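Local atomic coordinates of geranyltranstransferase (Thermotoga neapolitana, PDB entry 4WK5), a protein that probably acts as a prenyltransferase of the FPP/GGPP synthase family, using magnesium ions to join isoprenoid diphosphate units in isoprene biosynthesis. Residues A[24-36]-A[52-66]. Residues are numbered along the deposited sequence; the frame is centred on the assembly and turned at random.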
loop_
_atom_site.group_PDB
_atom_site.type_symbol
_atom_site.label_atom_id
_atom_site.label_comp_id
_atom_site.label_asym_id
_atom_site.label_seq_id
_atom_site.Cartn_x
_atom_site.Cartn_y
_atom_site.Cartn_z
ATOM N N LYS A 24 22.571 -16.229 -4.464
ATOM C CA LYS A 24 21.163 -15.937 -4.218
ATOM C C LYS A 24 20.963 -14.438 -4.063
ATOM O O LYS A 24 19.968 -13.884 -4.543
ATOM C CB LYS A 24 20.650 -16.647 -2.964
ATOM C CG LYS A 24 20.350 -18.130 -3.104
ATOM C CD LYS A 24 19.736 -18.628 -1.790
ATOM C CE LYS A 24 19.560 -20.133 -1.741
ATOM N NZ LYS A 24 20.845 -20.885 -1.626
ATOM N N LYS A 25 21.900 -13.776 -3.388
ATOM C CA LYS A 25 21.748 -12.331 -3.183
ATOM C C LYS A 25 21.868 -11.589 -4.511
ATOM O O LYS A 25 21.137 -10.626 -4.766
ATOM C CB LYS A 25 22.777 -11.792 -2.186
ATOM C CG LYS A 25 22.437 -10.394 -1.682
ATOM C CD LYS A 25 23.396 -9.906 -0.603
ATOM C CE LYS A 25 23.249 -8.403 -0.379
ATOM N NZ LYS A 25 23.468 -7.597 -1.628
ATOM N N GLU A 26 22.776 -12.038 -5.371
ATOM C CA GLU A 26 22.907 -11.411 -6.677
ATOM C C GLU A 26 21.605 -11.566 -7.473
ATOM O O GLU A 26 21.179 -10.630 -8.143
ATOM C CB GLU A 26 24.109 -11.981 -7.433
ATOM C CG GLU A 26 25.407 -11.397 -6.899
ATOM C CD GLU A 26 26.630 -11.783 -7.700
ATOM O OE1 GLU A 26 26.536 -12.681 -8.566
ATOM O OE2 GLU A 26 27.692 -11.172 -7.455
ATOM N N THR A 27 20.958 -12.723 -7.357
ATOM C CA THR A 27 19.671 -12.952 -8.008
ATOM C C THR A 27 18.623 -11.958 -7.510
ATOM O O THR A 27 17.879 -11.367 -8.307
ATOM C CB THR A 27 19.179 -14.386 -7.775
ATOM O OG1 THR A 27 20.068 -15.286 -8.439
ATOM C CG2 THR A 27 17.770 -14.571 -8.324
ATOM N N ILE A 28 18.608 -11.743 -6.200
ATOM C CA ILE A 28 17.692 -10.772 -5.596
ATOM C C ILE A 28 17.998 -9.355 -6.092
ATOM O O ILE A 28 17.085 -8.627 -6.486
ATOM C CB ILE A 28 17.756 -10.824 -4.057
ATOM C CG1 ILE A 28 17.192 -12.160 -3.556
ATOM C CG2 ILE A 28 16.968 -9.665 -3.437
ATOM C CD1 ILE A 28 17.622 -12.506 -2.140
ATOM N N GLU A 29 19.267 -8.960 -6.093
ATOM C CA GLU A 29 19.625 -7.601 -6.506
ATOM C C GLU A 29 19.285 -7.338 -7.967
ATOM O O GLU A 29 18.832 -6.244 -8.328
ATOM C CB GLU A 29 21.111 -7.330 -6.265
ATOM C CG GLU A 29 21.535 -7.487 -4.803
ATOM C CD GLU A 29 21.058 -6.341 -3.909
ATOM O OE1 GLU A 29 20.444 -5.371 -4.419
ATOM O OE2 GLU A 29 21.292 -6.420 -2.688
ATOM N N ARG A 30 19.533 -8.338 -8.807
ATOM C CA ARG A 30 19.223 -8.254 -10.230
ATOM C C ARG A 30 17.737 -8.037 -10.467
ATOM O O ARG A 30 17.332 -7.141 -11.220
ATOM C CB ARG A 30 19.684 -9.531 -10.935
ATOM C CG ARG A 30 19.282 -9.641 -12.399
ATOM C CD ARG A 30 19.929 -8.563 -13.239
ATOM N NE ARG A 30 19.801 -8.853 -14.667
ATOM C CZ ARG A 30 19.737 -7.927 -15.617
ATOM N NH1 ARG A 30 19.772 -6.639 -15.297
ATOM N NH2 ARG A 30 19.634 -8.290 -16.891
ATOM N N ARG A 31 16.914 -8.858 -9.822
ATOM C CA ARG A 31 15.486 -8.747 -10.052
ATOM C C ARG A 31 14.926 -7.447 -9.471
ATOM O O ARG A 31 14.101 -6.787 -10.107
ATOM C CB ARG A 31 14.739 -9.946 -9.463
ATOM C CG ARG A 31 13.228 -9.814 -9.604
ATOM C CD ARG A 31 12.777 -9.830 -11.068
ATOM N NE ARG A 31 12.893 -11.163 -11.644
ATOM C CZ ARG A 31 11.961 -12.106 -11.532
ATOM N NH1 ARG A 31 10.844 -11.861 -10.861
ATOM N NH2 ARG A 31 12.153 -13.297 -12.084
ATOM N N ILE A 32 15.372 -7.059 -8.278
ATOM C CA ILE A 32 14.761 -5.886 -7.665
ATOM C C ILE A 32 15.159 -4.609 -8.439
ATOM O O ILE A 32 14.350 -3.687 -8.555
ATOM C CB ILE A 32 15.090 -5.781 -6.138
ATOM C CG1 ILE A 32 14.053 -4.893 -5.437
ATOM C CG2 ILE A 32 16.526 -5.331 -5.874
ATOM C CD1 ILE A 32 14.185 -4.859 -3.914
ATOM N N GLU A 33 16.366 -4.560 -8.998
ATOM C CA GLU A 33 16.739 -3.375 -9.768
ATOM C C GLU A 33 15.974 -3.293 -11.087
ATOM O O GLU A 33 15.711 -2.199 -11.589
ATOM C CB GLU A 33 18.239 -3.341 -10.033
ATOM C CG GLU A 33 19.081 -3.025 -8.801
ATOM C CD GLU A 33 18.793 -1.657 -8.166
ATOM O OE1 GLU A 33 18.059 -0.837 -8.750
ATOM O OE2 GLU A 33 19.345 -1.387 -7.084
ATOM N N GLU A 34 15.622 -4.445 -11.647
ATOM C CA GLU A 34 14.791 -4.466 -12.851
ATOM C C GLU A 34 13.431 -3.827 -12.578
ATOM O O GLU A 34 12.912 -3.054 -13.404
ATOM C CB GLU A 34 14.598 -5.895 -13.369
ATOM C CG GLU A 34 15.803 -6.469 -14.062
ATOM C CD GLU A 34 15.612 -7.922 -14.458
ATOM O OE1 GLU A 34 14.638 -8.553 -13.990
ATOM O OE2 GLU A 34 16.436 -8.427 -15.251
ATOM N N LEU A 35 12.865 -4.136 -11.415
ATOM C CA LEU A 35 11.519 -3.665 -11.079
ATOM C C LEU A 35 11.467 -2.177 -10.762
ATOM O O LEU A 35 10.440 -1.529 -10.995
ATOM C CB LEU A 35 10.950 -4.457 -9.890
ATOM C CG LEU A 35 10.661 -5.927 -10.190
ATOM C CD1 LEU A 35 10.271 -6.639 -8.910
ATOM C CD2 LEU A 35 9.556 -6.043 -11.219
ATOM N N VAL A 36 12.547 -1.619 -10.222
ATOM C CA VAL A 36 12.517 -0.197 -9.860
ATOM C C VAL A 36 13.254 0.732 -10.849
ATOM O O VAL A 36 13.353 1.948 -10.614
ATOM C CB VAL A 36 13.080 0.036 -8.427
ATOM C CG1 VAL A 36 12.194 -0.659 -7.390
ATOM C CG2 VAL A 36 14.551 -0.420 -8.294
ATOM N N VAL A 52 16.196 1.477 -2.982
ATOM C CA VAL A 52 16.591 0.091 -3.206
ATOM C C VAL A 52 18.115 -0.063 -3.354
ATOM O O VAL A 52 18.725 -0.978 -2.772
ATOM C CB VAL A 52 15.877 -0.482 -4.449
ATOM C CG1 VAL A 52 16.507 -1.809 -4.884
ATOM C CG2 VAL A 52 14.397 -0.665 -4.135
ATOM N N THR A 53 18.735 0.834 -4.118
ATOM C CA THR A 53 20.159 0.706 -4.440
ATOM C C THR A 53 21.018 1.017 -3.219
ATOM O O THR A 53 22.136 0.503 -3.086
ATOM C CB THR A 53 20.552 1.632 -5.597
ATOM O OG1 THR A 53 19.672 1.406 -6.706
ATOM C CG2 THR A 53 21.989 1.373 -6.019
ATOM N N ALA A 54 20.498 1.845 -2.318
ATOM C CA ALA A 54 21.237 2.186 -1.093
ATOM C C ALA A 54 21.492 0.927 -0.258
ATOM O O ALA A 54 22.377 0.893 0.606
ATOM C CB ALA A 54 20.479 3.248 -0.279
ATOM N N GLY A 55 20.708 -0.108 -0.531
ATOM C CA GLY A 55 21.120 -1.457 -0.209
ATOM C C GLY A 55 20.536 -1.963 1.079
ATOM O O GLY A 55 19.634 -1.359 1.644
ATOM N N GLY A 56 21.068 -3.086 1.538
ATOM C CA GLY A 56 20.599 -3.735 2.741
ATOM C C GLY A 56 21.177 -5.131 2.750
ATOM O O GLY A 56 21.740 -5.590 1.750
ATOM N N LYS A 57 21.047 -5.814 3.875
ATOM C CA LYS A 57 21.590 -7.155 3.997
ATOM C C LYS A 57 20.731 -8.184 3.278
ATOM O O LYS A 57 21.166 -9.328 3.085
ATOM C CB LYS A 57 21.737 -7.530 5.475
ATOM C CG LYS A 57 22.677 -6.606 6.236
ATOM C CD LYS A 57 22.568 -6.779 7.744
ATOM C CE LYS A 57 23.661 -5.992 8.456
ATOM N NZ LYS A 57 23.591 -4.528 8.164
ATOM N N ARG A 58 19.519 -7.771 2.900
ATOM C CA ARG A 58 18.558 -8.625 2.193
ATOM C C ARG A 58 18.216 -9.904 2.951
ATOM O O ARG A 58 17.961 -10.933 2.341
ATOM C CB ARG A 58 19.074 -9.011 0.788
ATOM C CG ARG A 58 19.573 -7.851 -0.078
ATOM C CD ARG A 58 18.502 -6.770 -0.290
ATOM N NE ARG A 58 18.939 -5.818 -1.313
ATOM C CZ ARG A 58 18.461 -4.582 -1.445
ATOM N NH1 ARG A 58 17.508 -4.123 -0.630
ATOM N NH2 ARG A 58 18.938 -3.800 -2.409
ATOM N N ILE A 59 18.179 -9.842 4.279
ATOM C CA ILE A 59 17.920 -11.050 5.068
ATOM C C ILE A 59 16.557 -11.678 4.754
ATOM O O ILE A 59 16.439 -12.893 4.606
ATOM C CB ILE A 59 18.018 -10.741 6.570
ATOM C CG1 ILE A 59 19.454 -10.340 6.930
ATOM C CG2 ILE A 59 17.581 -11.935 7.394
ATOM C CD1 ILE A 59 20.513 -11.297 6.407
ATOM N N ARG A 60 15.531 -10.848 4.615
ATOM C CA ARG A 60 14.189 -11.381 4.391
ATOM C C ARG A 60 14.049 -12.093 3.042
ATOM O O ARG A 60 13.565 -13.225 3.005
ATOM C CB ARG A 60 13.144 -10.268 4.533
ATOM C CG ARG A 60 13.010 -9.764 5.964
ATOM C CD ARG A 60 12.300 -8.394 6.021
ATOM N NE ARG A 60 12.327 -7.842 7.380
ATOM C CZ ARG A 60 13.350 -7.162 7.892
ATOM N NH1 ARG A 60 14.431 -6.935 7.163
ATOM N NH2 ARG A 60 13.291 -6.704 9.143
ATOM N N PRO A 61 14.465 -11.452 1.925
ATOM C CA PRO A 61 14.305 -12.209 0.674
ATOM C C PRO A 61 15.217 -13.434 0.622
ATOM O O PRO A 61 14.848 -14.453 0.030
ATOM C CB PRO A 61 14.688 -11.193 -0.417
ATOM C CG PRO A 61 15.460 -10.112 0.287
ATOM C CD PRO A 61 14.865 -10.051 1.674
ATOM N N LEU A 62 16.397 -13.341 1.228
ATOM C CA LEU A 62 17.272 -14.510 1.294
ATOM C C LEU A 62 16.607 -15.649 2.060
ATOM O O LEU A 62 16.741 -16.805 1.678
ATOM C CB LEU A 62 18.613 -14.156 1.936
ATOM C CG LEU A 62 19.612 -13.403 1.053
ATOM C CD1 LEU A 62 20.741 -12.840 1.905
ATOM C CD2 LEU A 62 20.164 -14.337 -0.018
ATOM N N LEU A 63 15.884 -15.325 3.128
ATOM C CA LEU A 63 15.160 -16.340 3.887
ATOM C C LEU A 63 14.065 -16.998 3.042
ATOM O O LEU A 63 13.907 -18.221 3.070
ATOM C CB LEU A 63 14.570 -15.726 5.159
ATOM C CG LEU A 63 13.837 -16.598 6.162
ATOM C CD1 LEU A 63 14.805 -17.639 6.753
ATOM C CD2 LEU A 63 13.265 -15.690 7.253
ATOM N N VAL A 64 13.324 -16.202 2.274
ATOM C CA VAL A 64 12.332 -16.768 1.363
ATOM C C VAL A 64 12.994 -17.768 0.397
ATOM O O VAL A 64 12.490 -18.879 0.195
ATOM C CB VAL A 64 11.610 -15.675 0.568
ATOM C CG1 VAL A 64 10.703 -16.299 -0.492
ATOM C CG2 VAL A 64 10.819 -14.770 1.526
ATOM N N LEU A 65 14.133 -17.387 -0.177
ATOM C CA LEU A 65 14.817 -18.275 -1.110
ATOM C C LEU A 65 15.367 -19.530 -0.443
ATOM O O LEU A 65 15.319 -20.608 -1.034
ATOM C CB LEU A 65 15.953 -17.536 -1.829
ATOM C CG LEU A 65 15.511 -16.417 -2.772
ATOM C CD1 LEU A 65 16.700 -15.923 -3.593
ATOM C CD2 LEU A 65 14.397 -16.892 -3.683
ATOM N N THR A 66 15.897 -19.409 0.772
ATOM C CA THR A 66 16.490 -20.588 1.401
ATOM C C THR A 66 15.413 -21.556 1.881
ATOM O O THR A 66 15.556 -22.767 1.722
ATOM C CB THR A 66 17.427 -20.223 2.574
ATOM O OG1 THR A 66 16.655 -19.769 3.698
ATOM C CG2 THR A 66 18.441 -19.147 2.125
HETATM O O HOH W 1 22.116 -4.405 -0.985
#
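The guanidinium of Arg58 offers its edge to the carboxylate of Glu29 and, at another point of the rim, to the carbonyl of Val52, while one face lies against the backbone at Gly55 and Gly56. The grip on Glu29 is side-on: NE of Arg58 gives a bond of 2.8 Å to OE2 of Glu29, and NH2 of Arg58 reaches OE1 of Glu29 at 3.0 Å. The two planes are turned 47° apart, so NE meets OE2 from above the carboxylate plane, whereas NH2 finds OE1 on its syn side. Lys25 NZ approaches the same OE2 of Glu29 at 2.7 Å, on the anti side and from the opposite face to NE. A bend at chi2 of Glu29 (-74°) folds its carboxylate back between these two cations. NH2 of Arg58 also donates to Val52 O at 2.9 Å, and its NH1 pairs with Glu86 of helix 75-96. A water bridges Glu29 OE2 and Gly56 O.

Apolar packing lies on both flanks of this polar centre. Ile28 sets CD1 against Pro61 CB at 3.6 Å and also touches Leu62 and Leu65, as helix 59-66 crosses helix 24-36 at 117°. At the other end Ile32 CG2 and Val52 CG1 meet tip to tip, 3.7 Å apart, and Val36 adds to the cluster. A leucine in place of Arg58 would probably leave Glu29 with Lys25 but without its two-pronged partner, and take a donor from Val52 O and a salt-bridge mate from Glu86. In this mainly helical prenyl synthase fold, one buried arginine thus ties the N-terminal helix, the turn between two helices and helix 75-96 together, its positive charge probably balanced by two glutamates.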